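Local atomic coordinates of phosphogluconate dehydrogenase NAD-binding putative C-terminal domain-containing protein (PDB entry 4EZB), a protein that is of unknown function but probably acts as an oxidoreductase, joining a Rossmann-type domain to a helical C-terminal domain through which it pairs with a second subunit. Residues 101-106 with 115-120; 201-206 with 258-263; 247-252 with 282-287; 266-269 with 273-276. One frame throughout, in Å; residues are numbered along the deposited sequence.

Contact 1: 101-106 with 115-120; sequences KAVAAS and AVFIDL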
loop_
_atom_site.group_PDB
_atom_site.type_symbol
_atom_site.label_atom_id
_atom_site.label_comp_id
_atom_site.label_asym_id
_atom_site.label_seq_id
_atom_site.Cartn_x
_atom_site.Cartn_y
_atom_site.Cartn_z
ATOM N N LYS A 101 -4.923 -32.793 -0.621
ATOM C CA LYS A 101 -3.904 -33.828 -0.890
ATOM C C LYS A 101 -4.500 -35.225 -0.833
ATOM O O LYS A 101 -4.336 -36.027 -1.768
ATOM C CB LYS A 101 -2.744 -33.712 0.112
ATOM C CG LYS A 101 -1.867 -32.473 -0.065
ATOM C CD LYS A 101 -0.734 -32.411 0.964
ATOM C CE LYS A 101 -1.222 -31.914 2.321
ATOM N NZ LYS A 101 -0.184 -31.986 3.388
ATOM N N ALA A 102 -5.224 -35.497 0.249
ATOM C CA ALA A 102 -5.970 -36.750 0.411
ATOM C C ALA A 102 -6.800 -37.071 -0.830
ATOM O O ALA A 102 -6.660 -38.144 -1.403
ATOM C CB ALA A 102 -6.854 -36.689 1.650
ATOM N N VAL A 103 -7.636 -36.119 -1.253
ATOM C CA VAL A 103 -8.424 -36.262 -2.475
ATOM C C VAL A 103 -7.536 -36.626 -3.659
ATOM O O VAL A 103 -7.762 -37.652 -4.322
ATOM C CB VAL A 103 -9.250 -34.987 -2.746
ATOM C CG1 VAL A 103 -9.782 -34.963 -4.168
ATOM C CG2 VAL A 103 -10.399 -34.925 -1.749
ATOM N N ALA A 104 -6.498 -35.821 -3.888
ATOM C CA ALA A 104 -5.586 -36.071 -4.969
ATOM C C ALA A 104 -5.031 -37.493 -4.938
ATOM O O ALA A 104 -4.977 -38.174 -5.965
ATOM C CB ALA A 104 -4.463 -35.041 -4.943
ATOM N N ALA A 105 -4.624 -37.938 -3.757
ATOM C CA ALA A 105 -4.027 -39.257 -3.599
ATOM C C ALA A 105 -5.015 -40.388 -3.896
ATOM O O ALA A 105 -4.604 -41.419 -4.440
ATOM C CB ALA A 105 -3.418 -39.403 -2.218
ATOM N N SER A 106 -6.301 -40.187 -3.573
ATOM C CA SER A 106 -7.377 -41.164 -3.881
ATOM C C SER A 106 -7.617 -41.308 -5.360
ATOM O O SER A 106 -7.846 -42.418 -5.877
ATOM C CB SER A 106 -8.714 -40.715 -3.289
ATOM O OG SER A 106 -8.667 -40.635 -1.886
ATOM N N ALA A 115 -6.592 -38.429 -18.996
ATOM C CA ALA A 115 -7.430 -37.581 -18.151
ATOM C C ALA A 115 -6.658 -36.425 -17.505
ATOM O O ALA A 115 -5.475 -36.545 -17.214
ATOM C CB ALA A 115 -8.107 -38.415 -17.084
ATOM N N VAL A 116 -7.354 -35.314 -17.289
ATOM C CA VAL A 116 -6.794 -34.167 -16.584
ATOM C C VAL A 116 -7.534 -33.962 -15.246
ATOM O O VAL A 116 -8.753 -33.882 -15.224
ATOM C CB VAL A 116 -6.862 -32.891 -17.458
ATOM C CG1 VAL A 116 -6.219 -31.720 -16.733
ATOM C CG2 VAL A 116 -6.175 -33.108 -18.805
ATOM N N PHE A 117 -6.788 -33.950 -14.145
ATOM C CA PHE A 117 -7.286 -33.600 -12.814
ATOM C C PHE A 117 -7.024 -32.107 -12.648
ATOM O O PHE A 117 -5.856 -31.675 -12.727
ATOM C CB PHE A 117 -6.464 -34.384 -11.796
ATOM C CG PHE A 117 -6.948 -34.272 -10.369
ATOM C CD1 PHE A 117 -7.897 -35.166 -9.870
ATOM C CD2 PHE A 117 -6.407 -33.314 -9.515
ATOM C CE1 PHE A 117 -8.317 -35.097 -8.536
ATOM C CE2 PHE A 117 -6.810 -33.230 -8.190
ATOM C CZ PHE A 117 -7.774 -34.129 -7.698
ATOM N N ILE A 118 -8.084 -31.312 -12.482
ATOM C CA ILE A 118 -7.925 -29.892 -12.244
ATOM C C ILE A 118 -8.239 -29.613 -10.784
ATOM O O ILE A 118 -9.341 -29.878 -10.293
ATOM C CB ILE A 118 -8.835 -29.004 -13.144
ATOM C CG1 ILE A 118 -8.727 -29.378 -14.621
ATOM C CG2 ILE A 118 -8.488 -27.530 -12.964
ATOM C CD1 ILE A 118 -9.631 -28.536 -15.510
ATOM N N ASP A 119 -7.259 -29.097 -10.068
ATOM C CA ASP A 119 -7.451 -28.863 -8.654
ATOM C C ASP A 119 -7.975 -27.461 -8.495
ATOM O O ASP A 119 -7.259 -26.519 -8.777
ATOM C CB ASP A 119 -6.137 -29.017 -7.904
ATOM C CG ASP A 119 -6.332 -28.969 -6.403
ATOM O OD1 ASP A 119 -6.196 -30.054 -5.766
ATOM O OD2 ASP A 119 -6.643 -27.859 -5.870
ATOM N N LEU A 120 -9.210 -27.310 -8.042
ATOM C CA LEU A 120 -9.767 -25.960 -7.895
ATOM C C LEU A 120 -9.874 -25.468 -6.458
ATOM O O LEU A 120 -10.578 -24.482 -6.192
ATOM C CB LEU A 120 -11.154 -25.871 -8.548
ATOM C CG LEU A 120 -11.201 -26.303 -9.994
ATOM C CD1 LEU A 120 -12.657 -26.497 -10.411
ATOM C CD2 LEU A 120 -10.474 -25.276 -10.855
#
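The phenyl ring of F117 reaches from strand 116-119 to helix 100-107 and ends against V103 and A104. Its CG lies anti to the backbone N (chi1 -173°), which carries the ring off the strand and presents CZ to the helix as the leading atom. CZ comes to 4.0 Å from CA of A104, an oblique approach that brings the ring right up to the helix backbone. The methyl of A104 lies to the side, its CB 4.4 Å from CE2 of F117. V103 arrives differently. Its CG1 meets the rim of the ring, near the ring plane, at 4.1 Å from F117 CZ, and the two side chains cross at about a right angle. The contact is wholly apolar and small in area, but the ring is buried, since V91 and S93 of strand 90-93, F142 of strand 141-147 and I135 of helix 125-136 also pack on it. A104 touches A134 of that same helix. The parallel strands 90-93 and 116-119 and helix 100-107 between them form a beta-alpha-beta crossover, and a ring packed between crossover helix and sheet is consistent with the core of a Rossmann-type fold.

Contact 2: 201-206 with 258-263; sequences MIKGVE and TEMTEA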
loop_
_atom_site.group_PDB
_atom_site.type_symbol
_atom_site.label_atom_id
_atom_site.label_comp_id
_atom_site.label_asym_id
_atom_site.label_seq_id
_atom_site.Cartn_x
_atom_site.Cartn_y
_atom_site.Cartn_z
HETATM N N MSE A 201 -1.677 -6.170 -3.585
HETATM C CA MSE A 201 -1.901 -4.795 -4.025
HETATM C C MSE A 201 -3.237 -4.284 -3.560
HETATM O O MSE A 201 -3.353 -3.157 -3.084
HETATM C CB MSE A 201 -1.853 -4.773 -5.545
HETATM C CG MSE A 201 -0.411 -4.837 -6.056
HETATM SE SE MSE A 201 0.682 -3.307 -5.427
HETATM C CE MSE A 201 -0.531 -1.777 -5.755
ATOM N N ILE A 202 -4.256 -5.123 -3.673
ATOM C CA ILE A 202 -5.624 -4.699 -3.432
ATOM C C ILE A 202 -5.880 -4.477 -1.938
ATOM O O ILE A 202 -6.352 -3.436 -1.541
ATOM C CB ILE A 202 -6.638 -5.702 -4.048
ATOM C CG1 ILE A 202 -6.423 -5.827 -5.585
ATOM C CG2 ILE A 202 -8.057 -5.298 -3.681
ATOM C CD1 ILE A 202 -7.279 -6.874 -6.287
ATOM N N LYS A 203 -5.545 -5.465 -1.131
ATOM C CA LYS A 203 -5.668 -5.372 0.317
ATOM C C LYS A 203 -4.579 -4.534 0.994
ATOM O O LYS A 203 -4.759 -4.062 2.146
ATOM C CB LYS A 203 -5.660 -6.779 0.916
ATOM C CG LYS A 203 -7.049 -7.404 1.049
ATOM C CD LYS A 203 -7.549 -8.018 -0.244
ATOM C CE LYS A 203 -8.484 -9.196 0.018
ATOM N NZ LYS A 203 -8.594 -9.955 -1.256
ATOM N N GLY A 204 -3.448 -4.404 0.306
ATOM C CA GLY A 204 -2.365 -3.542 0.727
ATOM C C GLY A 204 -2.848 -2.116 0.661
ATOM O O GLY A 204 -2.687 -1.351 1.607
ATOM N N VAL A 205 -3.453 -1.753 -0.458
ATOM C CA VAL A 205 -4.021 -0.430 -0.575
ATOM C C VAL A 205 -5.099 -0.100 0.458
ATOM O O VAL A 205 -5.182 1.032 0.955
ATOM C CB VAL A 205 -4.619 -0.199 -1.979
ATOM C CG1 VAL A 205 -5.547 0.999 -1.963
ATOM C CG2 VAL A 205 -3.501 0.050 -2.981
ATOM N N GLU A 206 -5.964 -1.076 0.723
ATOM C CA GLU A 206 -7.018 -0.928 1.703
ATOM C C GLU A 206 -6.416 -0.698 3.094
ATOM O O GLU A 206 -6.863 0.169 3.844
ATOM C CB GLU A 206 -7.859 -2.206 1.677
ATOM C CG GLU A 206 -8.892 -2.395 2.779
ATOM C CD GLU A 206 -9.524 -3.803 2.747
ATOM O OE1 GLU A 206 -9.162 -4.620 1.875
ATOM O OE2 GLU A 206 -10.382 -4.122 3.607
ATOM N N THR A 258 -8.290 -13.579 5.991
ATOM C CA THR A 258 -7.910 -14.941 5.588
ATOM C C THR A 258 -7.157 -14.909 4.258
ATOM O O THR A 258 -6.036 -15.389 4.183
ATOM C CB THR A 258 -9.119 -15.890 5.462
ATOM O OG1 THR A 258 -10.108 -15.549 6.439
ATOM C CG2 THR A 258 -8.680 -17.335 5.669
ATOM N N GLU A 259 -7.774 -14.322 3.230
ATOM C CA GLU A 259 -7.133 -14.094 1.918
ATOM C C GLU A 259 -5.724 -13.475 2.016
ATOM O O GLU A 259 -4.829 -13.838 1.245
ATOM C CB GLU A 259 -8.016 -13.200 1.039
ATOM C CG GLU A 259 -9.413 -13.739 0.776
ATOM C CD GLU A 259 -10.323 -12.709 0.133
ATOM O OE1 GLU A 259 -9.924 -12.110 -0.891
ATOM O OE2 GLU A 259 -11.445 -12.501 0.646
HETATM N N MSE A 260 -5.549 -12.539 2.957
HETATM C CA MSE A 260 -4.247 -11.895 3.227
HETATM C C MSE A 260 -3.267 -12.827 3.901
HETATM O O MSE A 260 -2.090 -12.851 3.530
HETATM C CB MSE A 260 -4.409 -10.615 4.063
HETATM C CG MSE A 260 -3.343 -9.560 3.742
HETATM SE SE MSE A 260 -3.129 -9.287 1.793
HETATM C CE MSE A 260 -2.001 -7.672 1.731
ATOM N N THR A 261 -3.740 -13.594 4.889
ATOM C CA THR A 261 -2.908 -14.569 5.612
ATOM C C THR A 261 -2.343 -15.631 4.669
ATOM O O THR A 261 -1.186 -16.035 4.798
ATOM C CB THR A 261 -3.680 -15.266 6.756
ATOM O OG1 THR A 261 -4.450 -14.301 7.481
ATOM C CG2 THR A 261 -2.711 -15.983 7.715
ATOM N N GLU A 262 -3.166 -16.073 3.722
ATOM C CA GLU A 262 -2.748 -17.034 2.713
ATOM C C GLU A 262 -1.702 -16.407 1.807
ATOM O O GLU A 262 -0.698 -17.051 1.492
ATOM C CB GLU A 262 -3.945 -17.514 1.895
ATOM C CG GLU A 262 -4.858 -18.482 2.631
ATOM C CD GLU A 262 -6.320 -18.322 2.239
ATOM O OE1 GLU A 262 -6.603 -17.750 1.157
ATOM O OE2 GLU A 262 -7.194 -18.759 3.021
ATOM N N ALA A 263 -1.936 -15.151 1.407
ATOM C CA ALA A 263 -1.010 -14.431 0.523
ATOM C C ALA A 263 0.399 -14.259 1.108
ATOM O O ALA A 263 1.395 -14.444 0.391
ATOM C CB ALA A 263 -1.594 -13.101 0.078
#
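K203 and E259 form a salt bridge, with NZ of K203 2.6 Å from OE1 of E259. The ammonium does not lie in the plane of the carboxylate but comes from above it, 47° out, and the two side chains cross at about a right angle. The lysine starts toward the other helix with its CB beside M260; beyond CG the chain bends at its second torsion (chi2 82°) and then runs extended, which carries NZ to E259. M260, a selenomethionine, lies next to that bend: SE packs on K203 CB at 3.7 Å. Its terminal methyl continues to the backbone of G204, next to K203 in sequence, with CE 3.8 Å from N of G204. These side chains bridge two helices of the all-helical C-terminal domain, 190-218 and 238-268, whose axes cross at -119° and come within 10.7 Å of each other at these segments. Shortening K203 to an alanine here would probably leave the E259 carboxylate without its charged mate and open a gap where the lysine methylenes now run. One turn earlier on helix 190-218, S199 OG is hydrogen-bonded to NZ of K203 and gives the ammonium a second anchor. A280 and C281 of helix 275-291 pack on M260. The second subunit lies against other residues of segment 201-206: its A212 meets M201, its T232 meets I202, and its L208 meets V205.

Contact 3: 247-252 with 282-287; sequences SRTFEH and ETIAAA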
loop_
_atom_site.group_PDB
_atom_site.type_symbol
_atom_site.label_atom_id
_atom_site.label_comp_id
_atom_site.label_asym_id
_atom_site.label_seq_id
_atom_site.Cartn_x
_atom_site.Cartn_y
_atom_site.Cartn_z
ATOM N N SER A 247 -15.486 0.121 3.161
ATOM C CA SER A 247 -16.761 -0.588 3.335
ATOM C C SER A 247 -16.564 -2.092 3.161
ATOM O O SER A 247 -17.254 -2.896 3.787
ATOM C CB SER A 247 -17.829 -0.062 2.394
ATOM O OG SER A 247 -17.607 -0.580 1.114
ATOM N N ARG A 248 -15.590 -2.461 2.339
ATOM C CA ARG A 248 -15.138 -3.830 2.228
ATOM C C ARG A 248 -14.538 -4.343 3.553
ATOM O O ARG A 248 -14.809 -5.478 3.959
ATOM C CB ARG A 248 -14.108 -3.935 1.092
ATOM C CG ARG A 248 -14.445 -4.964 0.032
ATOM C CD ARG A 248 -15.662 -4.611 -0.820
ATOM N NE ARG A 248 -16.388 -5.834 -1.177
ATOM C CZ ARG A 248 -16.038 -6.681 -2.148
ATOM N NH1 ARG A 248 -14.968 -6.445 -2.907
ATOM N NH2 ARG A 248 -16.767 -7.772 -2.366
ATOM N N THR A 249 -13.711 -3.525 4.210
ATOM C CA THR A 249 -13.184 -3.861 5.550
ATOM C C THR A 249 -14.322 -4.010 6.568
ATOM O O THR A 249 -14.298 -4.921 7.400
ATOM C CB THR A 249 -12.204 -2.804 6.092
ATOM O OG1 THR A 249 -11.284 -2.421 5.067
ATOM C CG2 THR A 249 -11.416 -3.338 7.309
ATOM N N PHE A 250 -15.312 -3.120 6.497
ATOM C CA PHE A 250 -16.461 -3.177 7.395
ATOM C C PHE A 250 -17.198 -4.517 7.231
ATOM O O PHE A 250 -17.276 -5.313 8.170
ATOM C CB PHE A 250 -17.412 -1.985 7.149
ATOM C CG PHE A 250 -18.674 -2.015 7.980
ATOM C CD1 PHE A 250 -18.620 -2.114 9.372
ATOM C CD2 PHE A 250 -19.920 -1.920 7.376
ATOM C CE1 PHE A 250 -19.775 -2.140 10.137
ATOM C CE2 PHE A 250 -21.083 -1.946 8.140
ATOM C CZ PHE A 250 -21.008 -2.054 9.519
ATOM N N GLU A 251 -17.683 -4.761 6.015
ATOM C CA GLU A 251 -18.516 -5.914 5.715
ATOM C C GLU A 251 -17.744 -7.238 5.769
ATOM O O GLU A 251 -18.072 -8.105 6.564
ATOM C CB GLU A 251 -19.212 -5.726 4.367
ATOM C CG GLU A 251 -20.612 -6.315 4.328
ATOM C CD GLU A 251 -21.204 -6.363 2.929
ATOM O OE1 GLU A 251 -20.536 -5.919 1.967
ATOM O OE2 GLU A 251 -22.345 -6.860 2.791
ATOM N N HIS A 252 -16.707 -7.383 4.950
ATOM C CA HIS A 252 -16.049 -8.688 4.771
ATOM C C HIS A 252 -14.673 -8.769 5.412
ATOM O O HIS A 252 -13.849 -9.579 4.998
ATOM C CB HIS A 252 -15.911 -9.040 3.279
ATOM C CG HIS A 252 -17.157 -8.819 2.475
ATOM N ND1 HIS A 252 -17.256 -7.833 1.514
ATOM C CD2 HIS A 252 -18.353 -9.455 2.487
ATOM C CE1 HIS A 252 -18.459 -7.870 0.970
ATOM N NE2 HIS A 252 -19.145 -8.843 1.543
ATOM N N GLU A 282 -2.992 -7.953 9.525
ATOM C CA GLU A 282 -3.170 -7.390 10.860
ATOM C C GLU A 282 -4.083 -6.146 10.837
ATOM O O GLU A 282 -5.011 -6.021 11.642
ATOM C CB GLU A 282 -1.817 -7.027 11.477
ATOM C CG GLU A 282 -1.944 -5.935 12.542
ATOM C CD GLU A 282 -0.761 -5.823 13.485
ATOM O OE1 GLU A 282 -0.790 -4.904 14.345
ATOM O OE2 GLU A 282 0.182 -6.641 13.380
ATOM N N THR A 283 -3.812 -5.235 9.903
ATOM C CA THR A 283 -4.494 -3.944 9.854
ATOM C C THR A 283 -5.967 -4.100 9.554
ATOM O O THR A 283 -6.810 -3.505 10.237
ATOM C CB THR A 283 -3.862 -3.002 8.814
ATOM O OG1 THR A 283 -2.484 -2.784 9.159
ATOM C CG2 THR A 283 -4.602 -1.637 8.775
ATOM N N ILE A 284 -6.267 -4.880 8.520
ATOM C CA ILE A 284 -7.655 -5.125 8.110
ATOM C C ILE A 284 -8.460 -5.824 9.238
ATOM O O ILE A 284 -9.610 -5.461 9.509
ATOM C CB ILE A 284 -7.689 -5.903 6.776
ATOM C CG1 ILE A 284 -7.202 -5.010 5.636
ATOM C CG2 ILE A 284 -9.085 -6.434 6.472
ATOM C CD1 ILE A 284 -6.841 -5.782 4.380
ATOM N N ALA A 285 -7.828 -6.779 9.921
ATOM C CA ALA A 285 -8.456 -7.473 11.069
ATOM C C ALA A 285 -8.687 -6.534 12.239
ATOM O O ALA A 285 -9.763 -6.546 12.839
ATOM C CB ALA A 285 -7.612 -8.651 11.524
ATOM N N ALA A 286 -7.667 -5.743 12.581
ATOM C CA ALA A 286 -7.791 -4.754 13.642
ATOM C C ALA A 286 -8.910 -3.777 13.333
ATOM O O ALA A 286 -9.682 -3.439 14.219
ATOM C CB ALA A 286 -6.481 -4.007 13.837
ATOM N N ALA A 287 -9.002 -3.346 12.069
ATOM C CA ALA A 287 -9.977 -2.338 11.645
ATOM C C ALA A 287 -11.398 -2.893 11.588
ATOM O O ALA A 287 -12.355 -2.211 11.997
ATOM C CB ALA A 287 -9.590 -1.731 10.304
#
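T249 of helix 238-268 packs its methyl against I284 and A287 of helix 275-291. The two helices follow each other in the chain and make a helical hairpin within the C-terminal domain. They come close here, with the CA atoms of T249 and I284 6.2 Å apart. From the threonine CB, which points toward the other helix but touches neither residue itself, the side chain divides into an apolar and a polar branch. The apolar branch, CG2, is anti to the backbone N and does all the touching. It rests on the backbone carbonyl of I284, 3.6 Å from O, as a packing contact. On one flank it meets the branch methyl of I284, with CG2 to CG2 at 4.0 Å. One turn further along that helix it meets A287, whose CB lies 3.9 Å from T249 CG2. A single methyl thus sits among a carbonyl oxygen and two methyls. The polar branch, OG1, is anti to the carbonyl carbon (chi1 -45°) and turns to partners elsewhere, being probably hydrogen-bonded to E206 OE2 on helix 190-218, at an unusually short separation, and hydrogen-bonded to Y245 O one turn back on its own helix. Around this junction I284 also packs on K203, R256 and V257, while A287 touches I210 and L309. The backbone carbonyl of the threonine adds a polar tie to helix 275-291: T249 O accepts a hydrogen bond from ND1 of H288.

Contact 4: 266-269 with 273-276; sequences TIES and NAPM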
loop_
_atom_site.group_PDB
_atom_site.type_symbol
_atom_site.label_atom_id
_atom_site.label_comp_id
_atom_site.label_asym_id
_atom_site.label_seq_id
_atom_site.Cartn_x
_atom_site.Cartn_y
_atom_site.Cartn_z
ATOM N N THR A 266 2.020 -17.665 0.805
ATOM C CA THR A 266 2.409 -17.867 -0.595
ATOM C C THR A 266 3.730 -17.169 -0.909
ATOM O O THR A 266 4.641 -17.766 -1.498
ATOM C CB THR A 266 1.306 -17.351 -1.539
ATOM O OG1 THR A 266 0.131 -18.146 -1.365
ATOM C CG2 THR A 266 1.734 -17.403 -2.990
ATOM N N ILE A 267 3.838 -15.916 -0.491
ATOM C CA ILE A 267 5.038 -15.136 -0.746
ATOM C C ILE A 267 6.195 -15.726 0.050
ATOM O O ILE A 267 7.303 -15.863 -0.459
ATOM C CB ILE A 267 4.824 -13.645 -0.404
ATOM C CG1 ILE A 267 3.722 -13.045 -1.282
ATOM C CG2 ILE A 267 6.118 -12.851 -0.579
ATOM C CD1 ILE A 267 3.118 -11.795 -0.680
ATOM N N GLU A 268 5.929 -16.088 1.299
ATOM C CA GLU A 268 6.942 -16.729 2.118
ATOM C C GLU A 268 7.398 -18.021 1.459
ATOM O O GLU A 268 8.598 -18.307 1.413
ATOM C CB GLU A 268 6.416 -16.973 3.529
ATOM C CG GLU A 268 6.560 -15.748 4.422
ATOM C CD GLU A 268 5.667 -15.788 5.644
ATOM O OE1 GLU A 268 5.285 -16.897 6.085
ATOM O OE2 GLU A 268 5.344 -14.696 6.161
ATOM N N SER A 269 6.436 -18.769 0.915
ATOM C CA SER A 269 6.708 -20.033 0.233
ATOM C C SER A 269 7.708 -19.877 -0.918
ATOM O O SER A 269 8.285 -20.862 -1.371
ATOM C CB SER A 269 5.397 -20.703 -0.239
ATOM O OG SER A 269 5.051 -20.349 -1.574
ATOM N N ASN A 273 10.447 -12.682 2.405
ATOM C CA ASN A 273 9.743 -12.064 3.527
ATOM C C ASN A 273 8.481 -11.351 3.041
ATOM O O ASN A 273 8.461 -10.781 1.946
ATOM C CB ASN A 273 10.671 -11.110 4.281
ATOM C CG ASN A 273 11.796 -11.842 4.986
ATOM O OD1 ASN A 273 11.610 -12.949 5.486
ATOM N ND2 ASN A 273 12.967 -11.238 5.019
ATOM N N ALA A 274 7.422 -11.421 3.844
ATOM C CA ALA A 274 6.120 -10.898 3.466
ATOM C C ALA A 274 5.641 -9.824 4.454
ATOM O O ALA A 274 4.507 -9.901 4.917
ATOM C CB ALA A 274 5.111 -12.043 3.419
ATOM N N PRO A 275 6.490 -8.821 4.790
ATOM C CA PRO A 275 6.024 -7.895 5.849
ATOM C C PRO A 275 4.836 -7.022 5.466
ATOM O O PRO A 275 4.027 -6.690 6.342
ATOM C CB PRO A 275 7.266 -7.046 6.157
ATOM C CG PRO A 275 8.117 -7.157 4.926
ATOM C CD PRO A 275 7.886 -8.531 4.394
HETATM N N MSE A 276 4.694 -6.677 4.183
HETATM C CA MSE A 276 3.557 -5.840 3.758
HETATM C C MSE A 276 2.287 -6.642 3.879
HETATM O O MSE A 276 1.293 -6.166 4.441
HETATM C CB MSE A 276 3.662 -5.317 2.329
HETATM C CG MSE A 276 4.868 -4.397 2.129
HETATM SE SE MSE A 276 4.732 -2.821 3.334
HETATM C CE MSE A 276 3.246 -1.797 2.519
#
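The methyl of A274 sits between I267 and E268, near the C-terminal end of helix 238-268. This is the tight part of the contact. CB of A274 packs on CB of I267 at 4.2 Å, and the branch methyl CG2 of I267, anti to the backbone N, lies 4.0 Å from O of N273. E268 flanks the same methyl from the more exposed side: its chain runs extended past CG, which is 4.1 Å from A274 CB, and brings OE2 to 3.8 Å from that CB. The carboxylate finds its charge partner elsewhere, in a salt bridge from OE2 to NE of R278 on helix 275-291. The looser side faces solvent. There the exposed side chain of N273 starts away from the other segment and stays clear of it, so that this residue takes part through its backbone, beside the partly exposed E268. The second subunit also packs here, its S215 on I267 and its E211 on A274, and OE2 of that E211 is hydrogen-bonded to N of M276. With A274 at the N-cap of helix 275-291, the arrangement is the connecting loop of a helical hairpin, set here at the dimer interface.

How the contacts relate
Contact 1 belongs to the Rossmann-type domain and stands apart, its centre 27 Å from those of contacts 2 and 4 and 34 Å from that of contact 3. The other three share helix 238-268. Contacts 2 and 3, with centres 11 Å apart, touch directly through E206 of segment 201-206 and T249 of segment 247-252. Contact 4 also lies 11 Å from contact 2, centre to centre, further along the same helix. Contacts 3 and 4 both join helix 238-268 to helix 275-291, one along the hairpin and one at its connecting loop, 20 Å apart between centres and about 7 Å between nearest atoms. All three helical contacts border the second subunit.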